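Local coordinates for protein cytochrome C'' (Methylophilus methylotrophus, PDB 1GU2) that probably transfers electrons as a monomer, through a covalently bound heme c with two axial ligands on its iron, at residues K11-A16 with E24-T29; D90-H95 with S107-F112; N55-V60 with I113-T118. All coordinates share one frame; numbering follows the deposited sequence. Where two conformers were deposited one is given.

Contact 1: K11-A16 with E24-T29; sequences KYTNIA and EAPSIT
Thr13 OG1 hydrogen-bonds to Val9 O one turn back in the helix, and the same oxygen lies against the ring of Pro26, 3.5 Å from its CD and slightly farther from its CG, the two side chains crossing at about a right angle. This joins the N-terminal helix 2-19 to the extended loop that leads into helix 28-36, in a protein of the cytochrome c clan. The torsion about CA and CB (chi1 -65°) explains both contacts: it swings OG1 to the side of the backbone N, within reach of the carbonyl four residues earlier, and sets CG2 anti to that N. The Thr13 CG2 methyl is then 3.7 Å from Glu24 O, while the hydroxyl oxygen meets the proline ring, whose polarised CD hydrogens are acceptable company for it. Threonine suits this buried place because one branch is polar and satisfied by its own helix, and the other is apolar and packs against the loop backbone at Glu24 and Ala25. With an alanine here, both branches are gone, and Val9 O would probably lose its side-chain partner while a gap opened beside Pro26 CD and Glu24 O. The ring of Pro26 holds its phi near -61°, which keeps this piece of loop extended. Ser27 follows at the N-cap position, its OG accepting from Asp30 N, and helix 28-36 begins at the next residue. No hydrogen bond links the two segments, and the contact is small. Next to the proline, Ala25 CA lies 4.2 Å from Thr13 CG2.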
loop_
_atom_site.group_PDB
_atom_site.type_symbol
_atom_site.label_atom_id
_atom_site.label_comp_id
_atom_site.label_asym_id
_atom_site.label_seq_id
_atom_site.Cartn_x
_atom_site.Cartn_y
_atom_site.Cartn_z
ATOM N N LYS A 11 11.002 -4.025 -8.615
ATOM C CA LYS A 11 10.210 -4.304 -9.807
ATOM C C LYS A 11 9.373 -3.096 -10.187
ATOM O O LYS A 11 9.409 -2.605 -11.325
ATOM C CB LYS A 11 9.325 -5.547 -9.609
ATOM C CG LYS A 11 8.470 -5.861 -10.805
ATOM C CD LYS A 11 7.632 -7.112 -10.648
ATOM C CE LYS A 11 6.667 -7.253 -11.820
ATOM N NZ LYS A 11 5.988 -8.611 -11.721
ATOM N N TYR A 12 8.595 -2.568 -9.247
ATOM C CA TYR A 12 7.739 -1.432 -9.566
ATOM C C TYR A 12 8.546 -0.158 -9.821
ATOM O O TYR A 12 8.131 0.688 -10.643
ATOM C CB TYR A 12 6.711 -1.190 -8.461
ATOM C CG TYR A 12 5.662 -2.281 -8.363
ATOM C CD1 TYR A 12 4.933 -2.701 -9.437
ATOM C CD2 TYR A 12 5.413 -2.868 -7.130
ATOM C CE1 TYR A 12 3.963 -3.716 -9.315
ATOM C CE2 TYR A 12 4.444 -3.872 -7.009
ATOM C CZ TYR A 12 3.745 -4.288 -8.092
ATOM O OH TYR A 12 2.799 -5.274 -7.939
ATOM N N THR A 13 9.699 -0.015 -9.164
ATOM C CA THR A 13 10.535 1.161 -9.472
ATOM C C THR A 13 10.994 1.146 -10.907
ATOM O O THR A 13 10.951 2.186 -11.607
ATOM C CB THR A 13 11.761 1.169 -8.556
ATOM O OG1 THR A 13 11.328 1.361 -7.183
ATOM C CG2 THR A 13 12.669 2.327 -8.949
ATOM N N ASN A 14 11.431 -0.020 -11.372
ATOM C CA ASN A 14 11.931 -0.088 -12.743
ATOM C C ASN A 14 10.808 0.119 -13.749
ATOM O O ASN A 14 11.034 0.810 -14.772
ATOM C CB ASN A 14 12.666 -1.416 -12.923
ATOM C CG ASN A 14 13.936 -1.463 -12.090
ATOM O OD1 ASN A 14 14.528 -0.438 -11.716
ATOM N ND2 ASN A 14 14.322 -2.699 -11.814
ATOM N N ILE A 15 9.601 -0.428 -13.515
ATOM C CA ILE A 15 8.460 -0.160 -14.392
ATOM C C ILE A 15 8.142 1.330 -14.402
ATOM O O ILE A 15 7.898 1.929 -15.458
ATOM C CB ILE A 15 7.269 -0.999 -13.949
ATOM C CG1 ILE A 15 7.512 -2.503 -14.167
ATOM C CG2 ILE A 15 5.998 -0.535 -14.645
ATOM C CD1 ILE A 15 6.532 -3.443 -13.500
ATOM N N ALA A 16 8.123 1.969 -13.219
ATOM C CA ALA A 16 7.801 3.392 -13.102
ATOM C C ALA A 16 8.823 4.252 -13.824
ATOM O O ALA A 16 8.448 5.198 -14.528
ATOM C CB ALA A 16 7.744 3.769 -11.613
ATOM N N GLU A 24 13.015 8.062 -10.279
ATOM C CA GLU A 24 14.250 7.263 -10.239
ATOM C C GLU A 24 14.359 6.263 -9.109
ATOM O O GLU A 24 15.008 5.222 -9.256
ATOM C CB GLU A 24 15.461 8.213 -10.127
ATOM C CG GLU A 24 15.600 8.959 -11.465
ATOM C CD GLU A 24 16.775 9.903 -11.502
ATOM O OE1 GLU A 24 17.443 10.145 -10.485
ATOM O OE2 GLU A 24 16.988 10.417 -12.605
ATOM N N ALA A 25 13.734 6.563 -7.976
ATOM C CA ALA A 25 13.851 5.762 -6.763
ATOM C C ALA A 25 12.650 6.023 -5.898
ATOM O O ALA A 25 12.042 7.080 -5.952
ATOM C CB ALA A 25 15.142 6.136 -6.045
ATOM N N PRO A 26 12.296 5.058 -5.068
ATOM C CA PRO A 26 11.154 5.264 -4.152
ATOM C C PRO A 26 11.298 6.409 -3.171
ATOM O O PRO A 26 12.388 6.710 -2.653
ATOM C CB PRO A 26 11.125 3.964 -3.341
ATOM C CG PRO A 26 11.901 2.973 -4.071
ATOM C CD PRO A 26 12.845 3.703 -5.000
ATOM N N SER A 27 10.175 7.021 -2.843
ATOM C CA SER A 27 10.053 8.013 -1.808
ATOM C C SER A 27 9.134 7.510 -0.709
ATOM O O SER A 27 7.924 7.403 -0.952
ATOM C CB SER A 27 9.398 9.280 -2.375
ATOM O OG SER A 27 9.084 10.170 -1.316
ATOM N N ILE A 28 9.722 7.213 0.437
ATOM C CA ILE A 28 8.853 6.791 1.521
ATOM C C ILE A 28 7.969 7.918 2.045
ATOM O O ILE A 28 6.862 7.629 2.521
ATOM C CB ILE A 28 9.720 6.183 2.610
ATOM C CG1 ILE A 28 9.959 4.745 2.061
ATOM C CG2 ILE A 28 9.250 6.112 4.024
ATOM C CD1 ILE A 28 11.314 4.403 2.524
ATOM N N THR A 29 8.394 9.155 1.945
ATOM C CA THR A 29 7.545 10.292 2.262
ATOM C C THR A 29 6.295 10.309 1.392
ATOM O O THR A 29 5.149 10.511 1.860
ATOM C CB THR A 29 8.336 11.608 2.115
ATOM O OG1 THR A 29 9.401 11.658 3.057
ATOM C CG2 THR A 29 7.433 12.785 2.500
#

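Contact 2: D90-H95 with S107-F112; sequences DEFTKH and SEKANF. With HEC (heme c), chain C.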
loop_
_atom_site.group_PDB
_atom_site.type_symbol
_atom_site.label_atom_id
_atom_site.label_comp_id
_atom_site.label_asym_id
_atom_site.label_seq_id
_atom_site.Cartn_x
_atom_site.Cartn_y
_atom_site.Cartn_z
ATOM N N ASP A 90 -1.617 -9.353 -8.579
ATOM C CA ASP A 90 -2.974 -9.282 -9.112
ATOM C C ASP A 90 -3.925 -8.809 -8.039
ATOM O O ASP A 90 -4.853 -8.037 -8.300
ATOM C CB ASP A 90 -3.334 -10.686 -9.635
ATOM C CG ASP A 90 -2.498 -11.195 -10.780
ATOM O OD1 ASP A 90 -1.986 -10.340 -11.550
ATOM O OD2 ASP A 90 -2.357 -12.455 -10.945
ATOM N N GLU A 91 -3.756 -9.282 -6.809
ATOM C CA GLU A 91 -4.679 -8.859 -5.731
ATOM C C GLU A 91 -4.541 -7.376 -5.447
ATOM O O GLU A 91 -5.545 -6.709 -5.174
ATOM C CB GLU A 91 -4.437 -9.708 -4.462
ATOM C CG GLU A 91 -4.760 -11.157 -4.694
ATOM C CD GLU A 91 -6.233 -11.518 -4.802
ATOM O OE1 GLU A 91 -7.108 -10.722 -4.376
ATOM O OE2 GLU A 91 -6.492 -12.636 -5.328
ATOM N N PHE A 92 -3.332 -6.827 -5.490
ATOM C CA PHE A 92 -3.147 -5.402 -5.233
ATOM C C PHE A 92 -3.757 -4.567 -6.351
ATOM O O PHE A 92 -4.404 -3.559 -6.107
ATOM C CB PHE A 92 -1.659 -5.092 -5.057
ATOM C CG PHE A 92 -1.287 -3.723 -4.475
ATOM C CD1 PHE A 92 -2.149 -2.867 -3.877
ATOM C CD2 PHE A 92 0.029 -3.332 -4.502
ATOM C CE1 PHE A 92 -1.786 -1.671 -3.299
ATOM C CE2 PHE A 92 0.473 -2.147 -3.943
ATOM C CZ PHE A 92 -0.442 -1.317 -3.345
ATOM N N THR A 93 -3.606 -5.014 -7.585
ATOM C CA THR A 93 -4.281 -4.381 -8.718
ATOM C C THR A 93 -5.798 -4.386 -8.528
ATOM O O THR A 93 -6.485 -3.342 -8.692
ATOM C CB THR A 93 -3.894 -5.090 -10.025
ATOM O OG1 THR A 93 -2.535 -4.746 -10.369
ATOM C CG2 THR A 93 -4.776 -4.642 -11.172
ATOM N N LYS A 94 -6.372 -5.521 -8.150
ATOM C CA LYS A 94 -7.834 -5.591 -7.920
ATOM C C LYS A 94 -8.235 -4.636 -6.806
ATOM O O LYS A 94 -9.239 -3.929 -6.882
ATOM C CB LYS A 94 -8.270 -7.004 -7.632
ATOM C CG LYS A 94 -8.217 -7.953 -8.834
ATOM C CD LYS A 94 -8.586 -9.394 -8.341
ATOM C CE LYS A 94 -8.543 -10.475 -9.375
ATOM N NZ LYS A 94 -8.519 -11.826 -8.704
ATOM N N HIS A 95 -7.444 -4.595 -5.719
ATOM C CA HIS A 95 -7.797 -3.734 -4.571
ATOM C C HIS A 95 -7.725 -2.264 -4.907
ATOM O O HIS A 95 -8.597 -1.490 -4.530
ATOM C CB HIS A 95 -6.855 -4.075 -3.409
ATOM C CG HIS A 95 -7.256 -3.485 -2.094
ATOM N ND1 HIS A 95 -8.536 -3.591 -1.568
ATOM C CD2 HIS A 95 -6.552 -2.824 -1.160
ATOM C CE1 HIS A 95 -8.578 -3.024 -0.375
ATOM N NE2 HIS A 95 -7.362 -2.542 -0.089
ATOM N N SER A 107 4.736 3.840 -9.700
ATOM C CA SER A 107 5.432 4.629 -8.689
ATOM C C SER A 107 4.675 4.673 -7.370
ATOM O O SER A 107 5.297 4.639 -6.305
ATOM C CB SER A 107 5.737 6.053 -9.170
ATOM O OG SER A 107 4.591 6.787 -9.509
ATOM N N GLU A 108 3.339 4.739 -7.363
ATOM C CA GLU A 108 2.586 4.674 -6.160
ATOM C C GLU A 108 2.834 3.348 -5.460
ATOM O O GLU A 108 2.986 3.327 -4.235
ATOM C CB GLU A 108 1.066 4.866 -6.431
ATOM C CG GLU A 108 0.677 6.260 -6.801
ATOM C CD GLU A 108 -0.779 6.408 -7.193
ATOM O OE1 GLU A 108 -1.364 5.441 -7.754
ATOM O OE2 GLU A 108 -1.343 7.510 -6.909
ATOM N N LYS A 109 2.886 2.244 -6.189
ATOM C CA LYS A 109 3.105 0.931 -5.566
ATOM C C LYS A 109 4.507 0.821 -5.004
ATOM O O LYS A 109 4.718 0.348 -3.891
ATOM C CB LYS A 109 2.831 -0.187 -6.597
ATOM C CG LYS A 109 1.383 -0.293 -7.050
ATOM C CD LYS A 109 1.203 -1.465 -8.033
ATOM C CE LYS A 109 -0.243 -1.480 -8.479
ATOM N NZ LYS A 109 -0.469 -2.526 -9.511
ATOM N N ALA A 110 5.525 1.273 -5.755
ATOM C CA ALA A 110 6.877 1.255 -5.239
ATOM C C ALA A 110 7.010 2.095 -3.982
ATOM O O ALA A 110 7.606 1.687 -2.975
ATOM C CB ALA A 110 7.820 1.762 -6.311
ATOM N N ASN A 111 6.470 3.324 -3.988
ATOM C CA ASN A 111 6.585 4.209 -2.857
ATOM C C ASN A 111 5.843 3.646 -1.643
ATOM O O ASN A 111 6.329 3.732 -0.508
ATOM C CB ASN A 111 5.989 5.607 -3.166
ATOM C CG ASN A 111 6.805 6.451 -4.118
ATOM O OD1 ASN A 111 7.976 6.155 -4.383
ATOM N ND2 ASN A 111 6.188 7.519 -4.608
ATOM N N PHE A 112 4.661 3.069 -1.874
ATOM C CA PHE A 112 3.870 2.538 -0.781
ATOM C C PHE A 112 4.522 1.311 -0.149
ATOM O O PHE A 112 4.572 1.219 1.069
ATOM C CB PHE A 112 2.452 2.232 -1.275
ATOM C CG PHE A 112 1.626 1.592 -0.171
ATOM C CD1 PHE A 112 1.200 0.286 -0.272
ATOM C CD2 PHE A 112 1.313 2.348 0.946
ATOM C CE1 PHE A 112 0.452 -0.287 0.741
ATOM C CE2 PHE A 112 0.608 1.798 1.976
ATOM C CZ PHE A 112 0.191 0.490 1.852
HETATM FE FE HEC C . -6.716 -2.091 1.757
HETATM C CHA HEC C . -6.024 -5.441 1.884
HETATM C CHB HEC C . -3.538 -1.493 0.672
HETATM C CHC HEC C . -7.576 1.182 1.160
HETATM C CHD HEC C . -9.778 -2.669 3.193
HETATM N NA HEC C . -5.090 -3.212 1.418
HETATM C C1A HEC C . -4.982 -4.610 1.510
HETATM C C2A HEC C . -3.656 -5.021 1.140
HETATM C C3A HEC C . -2.950 -3.915 0.851
HETATM C C4A HEC C . -3.846 -2.793 0.982
HETATM C CMA HEC C . -1.470 -3.812 0.403
HETATM C CAA HEC C . -3.169 -6.480 1.103
HETATM C CBA HEC C . -3.331 -7.117 -0.289
HETATM C CGA HEC C . -2.881 -8.537 -0.316
HETATM O O1A HEC C . -3.450 -9.326 -1.101
HETATM O O2A HEC C . -1.962 -8.927 0.425
HETATM N NB HEC C . -5.746 -0.486 1.039
HETATM C C1B HEC C . -4.448 -0.432 0.616
HETATM C C2B HEC C . -4.171 0.887 0.062
HETATM C C3B HEC C . -5.312 1.625 0.174
HETATM C C4B HEC C . -6.286 0.768 0.812
HETATM C CMB HEC C . -2.833 1.342 -0.545
HETATM C CAB HEC C . -5.582 3.091 -0.236
HETATM C CBB HEC C . -5.347 3.307 -1.730
HETATM N NC HEC C . -8.340 -0.974 2.118
HETATM C C1C HEC C . -8.492 0.383 1.827
HETATM C C2C HEC C . -9.752 0.851 2.364
HETATM C C3C HEC C . -10.366 -0.216 2.956
HETATM C C4C HEC C . -9.501 -1.352 2.796
HETATM C CMC HEC C . -10.183 2.329 2.276
HETATM C CAC HEC C . -11.665 -0.281 3.759
HETATM C CBC HEC C . -12.882 0.194 2.972
HETATM N ND HEC C . -7.683 -3.709 2.402
HETATM C C1D HEC C . -8.976 -3.756 2.941
HETATM C C2D HEC C . -9.393 -5.125 3.097
HETATM C C3D HEC C . -8.413 -5.910 2.557
HETATM C C4D HEC C . -7.299 -5.041 2.246
HETATM C CMD HEC C . -10.725 -5.588 3.712
HETATM C CAD HEC C . -8.518 -7.432 2.283
HETATM C CBD HEC C . -8.382 -8.286 3.569
HETATM C CGD HEC C . -6.957 -8.676 3.900
HETATM O O1D HEC C . -6.635 -9.005 5.079
HETATM O O2D HEC C . -6.101 -8.696 2.976
#
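Phe92 and Phe112 meet beside the heme, each ring placed against its methyls. Heme CMB sits 3.9 Å above one face of Phe112, displaced toward the rim, whereas the same methyl lies at the edge of Phe92, near its plane; heme CMA stands over a face of Phe92, again toward the rim. The two rings touch through Phe92 CZ and Phe112 CD1, 3.8 Å apart. Phe92 has CG anti to its backbone N (chi1 -167°), which carries the ring across to helix 106-118, whose segment runs at 112° to that of helix 85-100. There it slides past the extended chain of Lys109, with Lys109 CG 3.7 Å from Phe92 CE2. Lysine suits this place because its methylenes pack on the aromatic ring while its charge ends farther on, where Lys109 NZ forms a salt bridge with Asp103 and comes 3.2 Å from Thr93 OG1. That hydroxyl has its own hydrogen bond to the other carboxylate oxygen of Asp103. Three residues along from Phe92, His95 NE2 binds the heme FE at 2.0 Å. Heme CHA lies over one face of the His95 imidazole. With His53 as second axial ligand, the iron of this oxidised form is six-coordinate, a bis-histidine site probably low-spin and closed to outside ligands.

Contact 3: N55-V60 with I113-T118; sequences NNPANV and IAYLLT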
loop_
_atom_site.group_PDB
_atom_site.type_symbol
_atom_site.label_atom_id
_atom_site.label_comp_id
_atom_site.label_asym_id
_atom_site.label_seq_id
_atom_site.Cartn_x
_atom_site.Cartn_y
_atom_site.Cartn_z
ATOM N N ASN A 55 -3.746 4.836 10.705
ATOM C CA ASN A 55 -2.607 5.629 10.231
ATOM C C ASN A 55 -1.244 5.034 10.451
ATOM O O ASN A 55 -0.172 5.614 10.267
ATOM C CB ASN A 55 -2.576 7.075 10.827
ATOM C CG ASN A 55 -2.390 7.067 12.307
ATOM O OD1 ASN A 55 -1.973 6.089 12.920
ATOM N ND2 ASN A 55 -2.736 8.203 12.933
ATOM N N ASN A 56 -1.092 3.851 10.854
ATOM C CA ASN A 56 0.011 2.939 11.071
ATOM C C ASN A 56 -0.302 1.550 10.484
ATOM O O ASN A 56 -1.053 0.767 11.074
ATOM C CB ASN A 56 0.346 2.867 12.574
ATOM C CG ASN A 56 1.665 2.210 12.880
ATOM O OD1 ASN A 56 2.232 2.235 13.994
ATOM N ND2 ASN A 56 2.242 1.597 11.892
ATOM N N PRO A 57 0.373 1.213 9.388
ATOM C CA PRO A 57 0.129 -0.108 8.764
ATOM C C PRO A 57 0.677 -1.304 9.497
ATOM O O PRO A 57 0.450 -2.461 9.124
ATOM C CB PRO A 57 0.800 0.087 7.403
ATOM C CG PRO A 57 1.912 1.045 7.651
ATOM C CD PRO A 57 1.362 2.008 8.643
ATOM N N ALA A 58 1.372 -1.164 10.630
ATOM C CA ALA A 58 1.793 -2.159 11.561
ATOM C C ALA A 58 0.651 -2.526 12.506
ATOM O O ALA A 58 0.774 -3.548 13.212
ATOM C CB ALA A 58 3.012 -1.677 12.337
ATOM N N ASN A 59 -0.446 -1.775 12.534
ATOM C CA ASN A 59 -1.576 -2.082 13.406
ATOM C C ASN A 59 -2.662 -2.901 12.708
ATOM O O ASN A 59 -2.740 -2.960 11.483
ATOM C CB ASN A 59 -2.307 -0.814 13.965
ATOM C CG ASN A 59 -1.543 -0.378 15.191
ATOM O OD1 ASN A 59 -1.618 -0.492 16.378
ATOM N ND2 ASN A 59 -0.544 0.329 14.781
ATOM N N VAL A 60 -3.540 -3.500 13.495
ATOM C CA VAL A 60 -4.739 -4.148 12.975
ATOM C C VAL A 60 -5.724 -3.079 12.568
ATOM O O VAL A 60 -6.001 -2.149 13.309
ATOM C CB VAL A 60 -5.293 -5.072 14.061
ATOM C CG1 VAL A 60 -6.664 -5.554 13.673
ATOM C CG2 VAL A 60 -4.359 -6.257 14.301
ATOM N N ILE A 113 5.017 0.371 -0.958
ATOM C CA ILE A 113 5.636 -0.819 -0.392
ATOM C C ILE A 113 6.930 -0.445 0.305
ATOM O O ILE A 113 7.232 -0.971 1.389
ATOM C CB ILE A 113 5.780 -1.945 -1.439
ATOM C CG1 ILE A 113 4.433 -2.345 -2.052
ATOM C CG2 ILE A 113 6.514 -3.119 -0.810
ATOM C CD1 ILE A 113 4.518 -3.330 -3.204
ATOM N N ALA A 114 7.685 0.506 -0.214
ATOM C CA ALA A 114 8.891 0.973 0.448
ATOM C C ALA A 114 8.510 1.572 1.773
ATOM O O ALA A 114 9.146 1.329 2.794
ATOM C CB ALA A 114 9.616 1.985 -0.426
ATOM N N TYR A 115 7.437 2.351 1.820
ATOM C CA TYR A 115 6.949 2.899 3.115
ATOM C C TYR A 115 6.587 1.772 4.068
ATOM O O TYR A 115 6.928 1.770 5.268
ATOM C CB TYR A 115 5.771 3.866 2.827
ATOM C CG TYR A 115 4.969 4.143 4.085
ATOM C CD1 TYR A 115 5.563 4.779 5.162
ATOM C CD2 TYR A 115 3.640 3.753 4.216
ATOM C CE1 TYR A 115 4.798 5.020 6.313
ATOM C CE2 TYR A 115 2.861 3.977 5.350
ATOM C CZ TYR A 115 3.492 4.631 6.381
ATOM O OH TYR A 115 2.806 4.841 7.540
ATOM N N LEU A 116 5.877 0.733 3.610
ATOM C CA LEU A 116 5.548 -0.424 4.471
ATOM C C LEU A 116 6.803 -1.054 5.085
ATOM O O LEU A 116 6.711 -1.518 6.259
ATOM C CB LEU A 116 4.800 -1.482 3.707
ATOM C CG LEU A 116 3.367 -1.197 3.273
ATOM C CD1 LEU A 116 2.785 -2.432 2.588
ATOM C CD2 LEU A 116 2.466 -0.793 4.414
ATOM N N LEU A 117 7.916 -1.107 4.376
ATOM C CA LEU A 117 9.171 -1.693 4.883
ATOM C C LEU A 117 9.690 -0.899 6.075
ATOM O O LEU A 117 10.482 -1.424 6.860
ATOM C CB LEU A 117 10.262 -1.761 3.812
ATOM C CG LEU A 117 10.022 -2.686 2.626
ATOM C CD1 LEU A 117 11.122 -2.587 1.584
ATOM C CD2 LEU A 117 9.834 -4.111 3.099
ATOM N N THR A 118 9.285 0.346 6.235
ATOM C CA THR A 118 9.821 1.184 7.269
ATOM C C THR A 118 8.960 1.220 8.546
ATOM O O THR A 118 9.413 1.755 9.558
ATOM C CB THR A 118 9.964 2.674 6.862
ATOM O OG1 THR A 118 8.670 3.299 6.678
ATOM C CG2 THR A 118 10.793 2.720 5.624
HETATM O O HOH W 1 1.077 6.727 8.255
#
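The loop after the heme-attachment helix 49-53 makes a type I beta turn from Asn56 to Asn59, and its Pro57 packs on Tyr115 and Leu116 of helix 106-118. Proline fits the second position of such a turn, where phi (-73°) matches its ring; Asn59 N closes the turn on Asn56 O at 3.0 Å. Pro57 CB presses on Leu116 CD2 at 3.5 Å. Pro57 CD approaches Tyr115 OH at 3.4 Å, and CG lies close to CE2 of the same ring. With chi1 at 163°, the phenol of Tyr115 extends away from the helix backbone and its hydroxyl end comes up to the loop. There one water donates to both Asn55 O (2.6 Å) and Tyr115 OH (2.7 Å), bridging backbone and hydroxyl. Tyrosine suits the place because its ring carbons meet Pro57 while its hydroxyl serves the water bridge and a hydrogen bond with Glu119 OE2. Three residues on, Thr118 OG1 donates to Tyr115 O at 2.7 Å, on a lone pair in the carbonyl plane, and Thr118 N shares that acceptor. Helix 106-118 also packs on the N-terminal helix 2-19 through Ile113, consistent with the paired terminal helices of the cytochrome c fold.

Helix 106-118 ties the three contacts together: contacts 2 and 3 use successive parts of it, and both segments of contact 1 lean on it. Ser27 N reaches Asn111 OD1 at 2.8 Å, a probable hydrogen bond, and Pro26 CB packs on Ala114 CB at 3.8 Å. Between centres, contact 1 is about 12 Å from contact 2 and 17 Å from contact 3, while contacts 2 and 3 are about 14 Å apart. Along the chain contact 1 closes first; contact 2 then lies nested within the loop that contact 3 closes. The helix thus packs on helices 2-19 and 28-36 and borders the heme through contacts 2 and 3, joining the heme surroundings to the N-terminal part.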